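Local coordinates for glucosamine--fructose-6-phosphate aminotransferase [isomerizing] (Francisella tularensis subsp. tularensis, PDB 3TBF), which probably converts fructose-6-phosphate to glucosamine-6-phosphate with nitrogen from glutamine, the deposited fragment being its C-terminal domain with two SIS domains, at residues L270-A281 against E298-F309. Numbering follows the deposited sequence.
Sequences LALVDKNMPIVA and EVHARGGKLILF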
# COMPACT_ATOMS: atom_id res chain seq x y z
N LEU A 270 13.24 -1.31 10.46
CA LEU A 270 14.15 -1.51 11.59
C LEU A 270 15.30 -0.51 11.50
O LEU A 270 15.69 0.08 12.49
CB LEU A 270 14.69 -2.94 11.66
CG LEU A 270 14.09 -3.87 12.71
CD1 LEU A 270 13.29 -3.10 13.78
CD2 LEU A 270 13.24 -4.95 12.08
N ALA A 271 15.80 -0.29 10.28
CA ALA A 271 16.89 0.67 10.06
C ALA A 271 16.63 2.05 10.68
O ALA A 271 17.52 2.65 11.26
CB ALA A 271 17.17 0.80 8.55
N LEU A 272 15.40 2.54 10.56
CA LEU A 272 15.03 3.88 11.02
C LEU A 272 14.92 4.05 12.55
O LEU A 272 15.02 5.17 13.08
CB LEU A 272 13.69 4.29 10.38
CG LEU A 272 13.64 4.42 8.86
CD1 LEU A 272 12.27 4.99 8.46
CD2 LEU A 272 14.79 5.31 8.36
N VAL A 273 14.71 2.93 13.22
CA VAL A 273 14.45 2.95 14.66
C VAL A 273 15.73 3.18 15.43
O VAL A 273 16.65 2.40 15.31
CB VAL A 273 13.85 1.62 15.21
CG1 VAL A 273 13.60 1.76 16.70
CG2 VAL A 273 12.60 1.24 14.48
N ASP A 274 15.76 4.23 16.23
CA ASP A 274 16.77 4.38 17.26
C ASP A 274 16.09 4.83 18.56
O ASP A 274 14.85 4.75 18.67
CB ASP A 274 17.85 5.37 16.81
CG ASP A 274 17.31 6.76 16.56
OD1 ASP A 274 16.09 6.96 16.69
OD2 ASP A 274 18.10 7.67 16.23
N LYS A 275 16.87 5.31 19.53
CA LYS A 275 16.34 5.71 20.84
C LYS A 275 15.47 6.97 20.79
O LYS A 275 14.66 7.17 21.68
CB LYS A 275 17.45 5.90 21.89
CG LYS A 275 18.47 7.00 21.52
CD LYS A 275 19.24 7.56 22.75
CE LYS A 275 20.23 8.67 22.33
NZ LYS A 275 20.72 9.51 23.47
N ASN A 276 15.65 7.80 19.77
CA ASN A 276 14.80 9.00 19.62
C ASN A 276 13.46 8.80 18.85
O ASN A 276 12.73 9.75 18.64
CB ASN A 276 15.59 10.20 19.04
CG ASN A 276 16.58 10.81 20.08
OD1 ASN A 276 16.68 10.34 21.23
ND2 ASN A 276 17.32 11.85 19.65
N MSE A 277 13.14 7.55 18.50
CA MSE A 277 12.00 7.25 17.64
C MSE A 277 10.80 6.69 18.41
O MSE A 277 10.90 5.64 19.04
CB MSE A 277 12.44 6.23 16.60
CG MSE A 277 11.33 5.63 15.79
SE MSE A 277 10.69 6.95 14.54
CE MSE A 277 12.39 7.31 13.57
N PRO A 278 9.65 7.39 18.36
CA PRO A 278 8.39 6.90 18.88
C PRO A 278 7.77 5.84 18.00
O PRO A 278 7.72 6.00 16.79
CB PRO A 278 7.50 8.12 18.87
CG PRO A 278 8.35 9.25 18.68
CD PRO A 278 9.55 8.79 17.92
N ILE A 279 7.35 4.74 18.62
CA ILE A 279 6.68 3.66 17.95
C ILE A 279 5.27 3.53 18.55
O ILE A 279 5.10 3.23 19.72
CB ILE A 279 7.45 2.33 18.08
CG1 ILE A 279 8.68 2.33 17.18
CG2 ILE A 279 6.62 1.16 17.59
CD1 ILE A 279 9.74 3.29 17.57
N VAL A 280 4.25 3.82 17.76
CA VAL A 280 2.88 3.72 18.25
C VAL A 280 2.25 2.45 17.67
O VAL A 280 2.27 2.23 16.45
CB VAL A 280 2.05 4.91 17.86
CG1 VAL A 280 0.69 4.73 18.41
CG2 VAL A 280 2.67 6.22 18.39
N ALA A 281 1.75 1.59 18.52
CA ALA A 281 1.21 0.35 18.03
C ALA A 281 -0.10 0.02 18.71
O ALA A 281 -0.36 0.39 19.86
CB ALA A 281 2.24 -0.81 18.20
N GLU A 298 11.52 -7.09 18.40
CA GLU A 298 12.54 -6.68 17.43
C GLU A 298 12.70 -5.17 17.57
O GLU A 298 13.83 -4.67 17.73
CB GLU A 298 12.17 -7.03 15.97
CG GLU A 298 12.08 -8.54 15.61
CD GLU A 298 12.11 -8.83 14.05
OE1 GLU A 298 13.23 -8.89 13.47
OE2 GLU A 298 11.02 -9.02 13.42
N VAL A 299 11.58 -4.44 17.56
CA VAL A 299 11.64 -2.97 17.60
C VAL A 299 12.20 -2.48 18.93
O VAL A 299 13.00 -1.56 18.96
CB VAL A 299 10.24 -2.31 17.32
CG1 VAL A 299 10.17 -0.89 17.90
CG2 VAL A 299 9.98 -2.28 15.85
N HIS A 300 11.76 -3.10 20.02
CA HIS A 300 12.27 -2.75 21.34
C HIS A 300 13.77 -2.97 21.42
O HIS A 300 14.51 -2.15 21.94
CB HIS A 300 11.63 -3.60 22.43
CG HIS A 300 12.01 -3.14 23.81
ND1 HIS A 300 12.82 -3.88 24.66
CD2 HIS A 300 11.75 -1.98 24.46
CE1 HIS A 300 12.99 -3.21 25.78
NE2 HIS A 300 12.36 -2.05 25.68
N ALA A 301 14.20 -4.07 20.83
CA ALA A 301 15.63 -4.34 20.73
C ALA A 301 16.45 -3.18 20.14
O ALA A 301 17.65 -3.09 20.46
CB ALA A 301 15.87 -5.63 19.95
N ARG A 302 15.86 -2.27 19.35
CA ARG A 302 16.65 -1.15 18.78
C ARG A 302 16.54 0.17 19.56
O ARG A 302 17.00 1.21 19.10
CB ARG A 302 16.32 -0.90 17.30
CG ARG A 302 16.35 -2.11 16.38
CD ARG A 302 17.72 -2.32 15.83
NE ARG A 302 17.82 -3.48 14.93
CZ ARG A 302 18.00 -3.42 13.61
NH1 ARG A 302 18.10 -2.25 12.97
NH2 ARG A 302 18.09 -4.55 12.91
N GLY A 303 15.92 0.14 20.73
CA GLY A 303 15.73 1.38 21.50
C GLY A 303 14.53 2.23 21.13
O GLY A 303 14.42 3.40 21.56
N GLY A 304 13.60 1.68 20.35
CA GLY A 304 12.36 2.39 20.04
C GLY A 304 11.58 2.67 21.30
O GLY A 304 11.56 1.86 22.23
N LYS A 305 10.95 3.84 21.35
CA LYS A 305 10.08 4.18 22.45
C LYS A 305 8.62 3.71 22.15
O LYS A 305 7.89 4.34 21.37
CB LYS A 305 10.17 5.67 22.75
CG LYS A 305 9.33 6.14 23.94
CD LYS A 305 9.55 5.27 25.17
CE LYS A 305 9.64 6.10 26.47
NZ LYS A 305 8.33 6.69 26.81
N LEU A 306 8.24 2.60 22.78
CA LEU A 306 6.99 1.91 22.51
C LEU A 306 5.88 2.60 23.29
O LEU A 306 5.98 2.77 24.52
CB LEU A 306 7.06 0.43 22.94
CG LEU A 306 7.61 -0.64 21.97
CD1 LEU A 306 8.86 -0.12 21.26
CD2 LEU A 306 7.92 -2.00 22.67
N ILE A 307 4.84 3.00 22.52
CA ILE A 307 3.60 3.58 23.03
C ILE A 307 2.49 2.70 22.51
O ILE A 307 2.21 2.68 21.29
CB ILE A 307 3.43 4.99 22.49
CG1 ILE A 307 4.56 5.87 23.02
CG2 ILE A 307 2.13 5.53 22.88
CD1 ILE A 307 4.67 7.16 22.28
N LEU A 308 1.89 1.95 23.43
CA LEU A 308 1.03 0.85 23.02
C LEU A 308 -0.37 1.01 23.51
O LEU A 308 -0.59 1.28 24.67
CB LEU A 308 1.57 -0.46 23.52
CG LEU A 308 3.05 -0.78 23.24
CD1 LEU A 308 3.37 -2.04 23.97
CD2 LEU A 308 3.38 -0.88 21.75
N PHE A 309 -1.32 0.83 22.60
CA PHE A 309 -2.69 0.77 22.90
C PHE A 309 -3.14 -0.65 22.74
O PHE A 309 -3.10 -1.25 21.67
CB PHE A 309 -3.45 1.67 21.96
CG PHE A 309 -3.08 3.10 22.08
CD1 PHE A 309 -3.43 3.84 23.18
CD2 PHE A 309 -2.39 3.71 21.09
CE1 PHE A 309 -3.08 5.18 23.30
CE2 PHE A 309 -2.05 5.05 21.20
CZ PHE A 309 -2.39 5.77 22.33
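Strands 278-283 and 305-311 are neighbours in a five-stranded parallel sheet, joined by helix 289-301 in a beta-alpha-beta crossover, and Ile279 meets Val299 between strand and helix. A ladder of five backbone hydrogen bonds starts at Met277 O, immediately ahead of strand 278-283, which accepts from Lys305 N (2.9 Å), and runs through to Phe309 N on Ala281 O (2.9 Å). Within this ladder Ile279 is bonded twice, its N to Lys305 O and its O to Ile307 N (both 2.8 Å). On the face covered by helix 289-301, Ile279 CG1 and Val299 CG1 touch tip to tip at 3.6 Å, Val299 CG1 being swung anti to its own backbone N (chi1 157°). Ile279 CD1 and Val273 CG1 both pack against Gly304 CA (3.7 and 3.6 Å). Farther out, Arg302 bends at chi2 (-89°) and lays one guanidinium face against Leu270 CB, with NH1 3.7 Å from that carbon. The other sheet face carries Val280, whose CG1 meets the ring edge of Phe309 at CE2 (3.9 Å); helix 335-355 packs over both. A parallel sheet of strand order 2-1-3-4-5 with helices on both faces, an alpha-beta-alpha sandwich, is the SIS-domain fold.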